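Local coordinates for trafficking protein particle complex subunit 3 (Naegleria fowleri, PDB 6AQ3) that probably serves as a core subunit of the TRAPP vesicle-tethering complex in membrane trafficking and holds a covalently bound palmitic acid, at residues Arg140-Asn145 and Tyr166-Leu172. Sequence-based numbering, arbitrary orientation.
Sequences RLYYSN and YKKCPLL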
loop_
_atom_site.group_PDB
_atom_site.type_symbol
_atom_site.label_atom_id
_atom_site.label_comp_id
_atom_site.label_asym_id
_atom_site.label_seq_id
_atom_site.Cartn_x
_atom_site.Cartn_y
_atom_site.Cartn_z
ATOM N N ARG C 140 -2.052 -3.424 -22.842
ATOM C CA ARG C 140 -3.220 -3.481 -21.957
ATOM C C ARG C 140 -2.859 -4.006 -20.562
ATOM O O ARG C 140 -3.484 -4.927 -20.028
ATOM C CB ARG C 140 -4.357 -4.301 -22.587
ATOM C CG ARG C 140 -5.049 -3.499 -23.690
ATOM C CD ARG C 140 -6.336 -4.091 -24.216
ATOM N NE ARG C 140 -7.412 -3.834 -23.260
ATOM C CZ ARG C 140 -8.133 -2.714 -23.227
ATOM N NH1 ARG C 140 -7.885 -1.731 -24.090
ATOM N NH2 ARG C 140 -9.085 -2.563 -22.321
ATOM N N LEU C 141 -1.878 -3.363 -19.937
ATOM C CA LEU C 141 -1.729 -3.520 -18.497
ATOM C C LEU C 141 -3.003 -3.062 -17.803
ATOM O O LEU C 141 -3.574 -2.017 -18.141
ATOM C CB LEU C 141 -0.557 -2.672 -17.997
ATOM C CG LEU C 141 -0.425 -2.453 -16.495
ATOM C CD1 LEU C 141 0.107 -3.718 -15.847
ATOM C CD2 LEU C 141 0.484 -1.238 -16.219
ATOM N N TYR C 142 -3.458 -3.842 -16.834
ATOM C CA TYR C 142 -4.549 -3.397 -15.971
ATOM C C TYR C 142 -3.925 -3.010 -14.635
ATOM O O TYR C 142 -3.835 -3.815 -13.695
ATOM C CB TYR C 142 -5.629 -4.461 -15.844
ATOM C CG TYR C 142 -6.510 -4.532 -17.066
ATOM C CD1 TYR C 142 -7.229 -3.410 -17.493
ATOM C CD2 TYR C 142 -6.659 -5.730 -17.783
ATOM C CE1 TYR C 142 -8.062 -3.466 -18.618
ATOM C CE2 TYR C 142 -7.491 -5.801 -18.919
ATOM C CZ TYR C 142 -8.185 -4.660 -19.324
ATOM O OH TYR C 142 -9.003 -4.696 -20.426
ATOM N N TYR C 143 -3.536 -1.735 -14.562
ATOM C CA TYR C 143 -2.770 -1.199 -13.443
ATOM C C TYR C 143 -3.363 -1.575 -12.088
ATOM O O TYR C 143 -2.622 -1.884 -11.149
ATOM C CB TYR C 143 -2.692 0.319 -13.582
ATOM C CG TYR C 143 -1.775 0.973 -12.577
ATOM C CD1 TYR C 143 -0.408 1.084 -12.814
ATOM C CD2 TYR C 143 -2.277 1.451 -11.380
ATOM C CE1 TYR C 143 0.442 1.694 -11.878
ATOM C CE2 TYR C 143 -1.461 2.035 -10.461
ATOM C CZ TYR C 143 -0.104 2.154 -10.706
ATOM O OH TYR C 143 0.679 2.734 -9.752
ATOM N N SER C 144 -4.695 -1.555 -11.965
ATOM C CA SER C 144 -5.394 -1.815 -10.708
ATOM C C SER C 144 -5.943 -3.234 -10.593
ATOM O O SER C 144 -6.894 -3.452 -9.834
ATOM C CB SER C 144 -6.549 -0.840 -10.534
ATOM O OG SER C 144 -6.075 0.471 -10.441
ATOM N N ASN C 145 -5.325 -4.212 -11.266
ATOM C CA ASN C 145 -5.906 -5.550 -11.324
ATOM C C ASN C 145 -6.014 -6.201 -9.954
ATOM O O ASN C 145 -6.843 -7.109 -9.774
ATOM C CB ASN C 145 -5.092 -6.450 -12.245
ATOM C CG ASN C 145 -5.978 -7.376 -13.069
ATOM O OD1 ASN C 145 -7.122 -7.035 -13.362
ATOM N ND2 ASN C 145 -5.442 -8.531 -13.476
ATOM N N TYR C 166 -11.015 -6.909 -15.421
ATOM C CA TYR C 166 -11.131 -5.552 -15.931
ATOM C C TYR C 166 -11.546 -5.585 -17.399
ATOM O O TYR C 166 -11.088 -6.428 -18.176
ATOM C CB TYR C 166 -9.794 -4.809 -15.784
ATOM C CG TYR C 166 -9.790 -3.727 -14.725
ATOM C CD1 TYR C 166 -10.334 -2.463 -14.985
ATOM C CD2 TYR C 166 -9.233 -3.966 -13.461
ATOM C CE1 TYR C 166 -10.344 -1.460 -14.012
ATOM C CE2 TYR C 166 -9.232 -2.976 -12.467
ATOM C CZ TYR C 166 -9.785 -1.734 -12.754
ATOM O OH TYR C 166 -9.769 -0.774 -11.779
ATOM N N LYS C 167 -12.426 -4.675 -17.775
ATOM C CA LYS C 167 -12.803 -4.511 -19.169
ATOM C C LYS C 167 -12.455 -3.142 -19.730
ATOM O O LYS C 167 -12.130 -3.041 -20.914
ATOM C CB LYS C 167 -14.309 -4.775 -19.345
ATOM C CG LYS C 167 -14.756 -6.137 -18.813
ATOM C CD LYS C 167 -14.923 -7.173 -19.923
ATOM C CE LYS C 167 -13.756 -8.162 -19.969
ATOM N NZ LYS C 167 -13.968 -9.236 -20.989
ATOM N N LYS C 168 -12.521 -2.087 -18.923
ATOM C CA LYS C 168 -12.211 -0.740 -19.372
ATOM C C LYS C 168 -11.464 -0.018 -18.261
ATOM O O LYS C 168 -11.789 -0.196 -17.085
ATOM C CB LYS C 168 -13.491 0.014 -19.766
ATOM C CG LYS C 168 -14.106 -0.501 -21.058
ATOM C CD LYS C 168 -15.520 -0.002 -21.307
ATOM C CE LYS C 168 -15.546 1.491 -21.590
ATOM N NZ LYS C 168 -16.878 1.945 -22.090
ATOM N N CYS C 169 -10.445 0.776 -18.633
ATOM C CA CYS C 169 -9.644 1.572 -17.687
ATOM C C CYS C 169 -9.202 2.872 -18.359
ATOM O O CYS C 169 -8.686 2.829 -19.488
ATOM C CB CYS C 169 -8.415 0.797 -17.188
ATOM S SG CYS C 169 -7.474 1.562 -15.797
ATOM N N PRO C 170 -9.412 4.026 -17.723
ATOM C CA PRO C 170 -8.994 5.296 -18.351
ATOM C C PRO C 170 -7.502 5.402 -18.631
ATOM O O PRO C 170 -7.116 6.117 -19.564
ATOM C CB PRO C 170 -9.473 6.368 -17.355
ATOM C CG PRO C 170 -9.989 5.648 -16.173
ATOM C CD PRO C 170 -10.323 4.243 -16.593
ATOM N N LEU C 171 -6.645 4.695 -17.897
ATOM C CA LEU C 171 -5.228 4.724 -18.250
ATOM C C LEU C 171 -4.968 4.173 -19.645
ATOM O O LEU C 171 -3.916 4.461 -20.228
ATOM C CB LEU C 171 -4.387 3.927 -17.239
ATOM C CG LEU C 171 -4.349 4.465 -15.810
ATOM C CD1 LEU C 171 -3.569 3.522 -14.924
ATOM C CD2 LEU C 171 -3.718 5.859 -15.823
ATOM N N LEU C 172 -5.883 3.371 -20.184
ATOM C CA LEU C 172 -5.760 2.830 -21.527
ATOM C C LEU C 172 -6.578 3.613 -22.539
ATOM O O LEU C 172 -6.708 3.176 -23.682
ATOM C CB LEU C 172 -6.185 1.357 -21.534
ATOM C CG LEU C 172 -5.580 0.440 -20.454
ATOM C CD1 LEU C 172 -6.393 -0.805 -20.332
ATOM C CD2 LEU C 172 -4.134 0.070 -20.773
HETATM O O HOH W 1 -8.626 -8.398 -15.355
#
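A type I beta turn, Tyr-142 to Asn-145, packs here against the end of strand 160-168, outermost in this chain's sheet, and the loop that follows it, with a tyrosine-on-tyrosine contact at the centre. Tyr-166 sets its CB over the middle of the Tyr-142 ring, 3.4 Å from the ring centroid, a CH-pi contact; the two rings lie nearly parallel, planes 17° apart, but are displaced along their planes, with centroids 5.4 Å apart, and little of one lies over the other. Tyrosine suits position 142 because one ring face takes Tyr-166 CB, while the hydroxyl at its end accepts from Arg-140. There Arg-140 NH2 donates to Tyr-142 OH at 2.9 Å, within the guanidinium plane, and the bend at chi3 (77°) folds the arginine back to that hydroxyl. The two methyls of Leu-172 serve different neighbours: CD1 lies over one guanidinium face and meets Tyr-142 CE1 at 3.6 Å, while CD2 lies 3.4 Å from Leu-141 O. Beyond it, Leu-171 CD1 rests 3.6 Å from Tyr-143 CB. At the far end a water bridges the segments, donating to Asn-145 OD1 (2.8 Å) and accepting from Tyr-166 N, while the asparagine's ND2 binds Asn-53 O. The contact thus ties the loop between helices 134-138 and 146-157 to a strand whose classic bulge at Lys-167 and Lys-168 faces Glu-178 of strand 177-186; Leu-141 packs on helix 49-75, and Tyr-166 reaches helix 146-157.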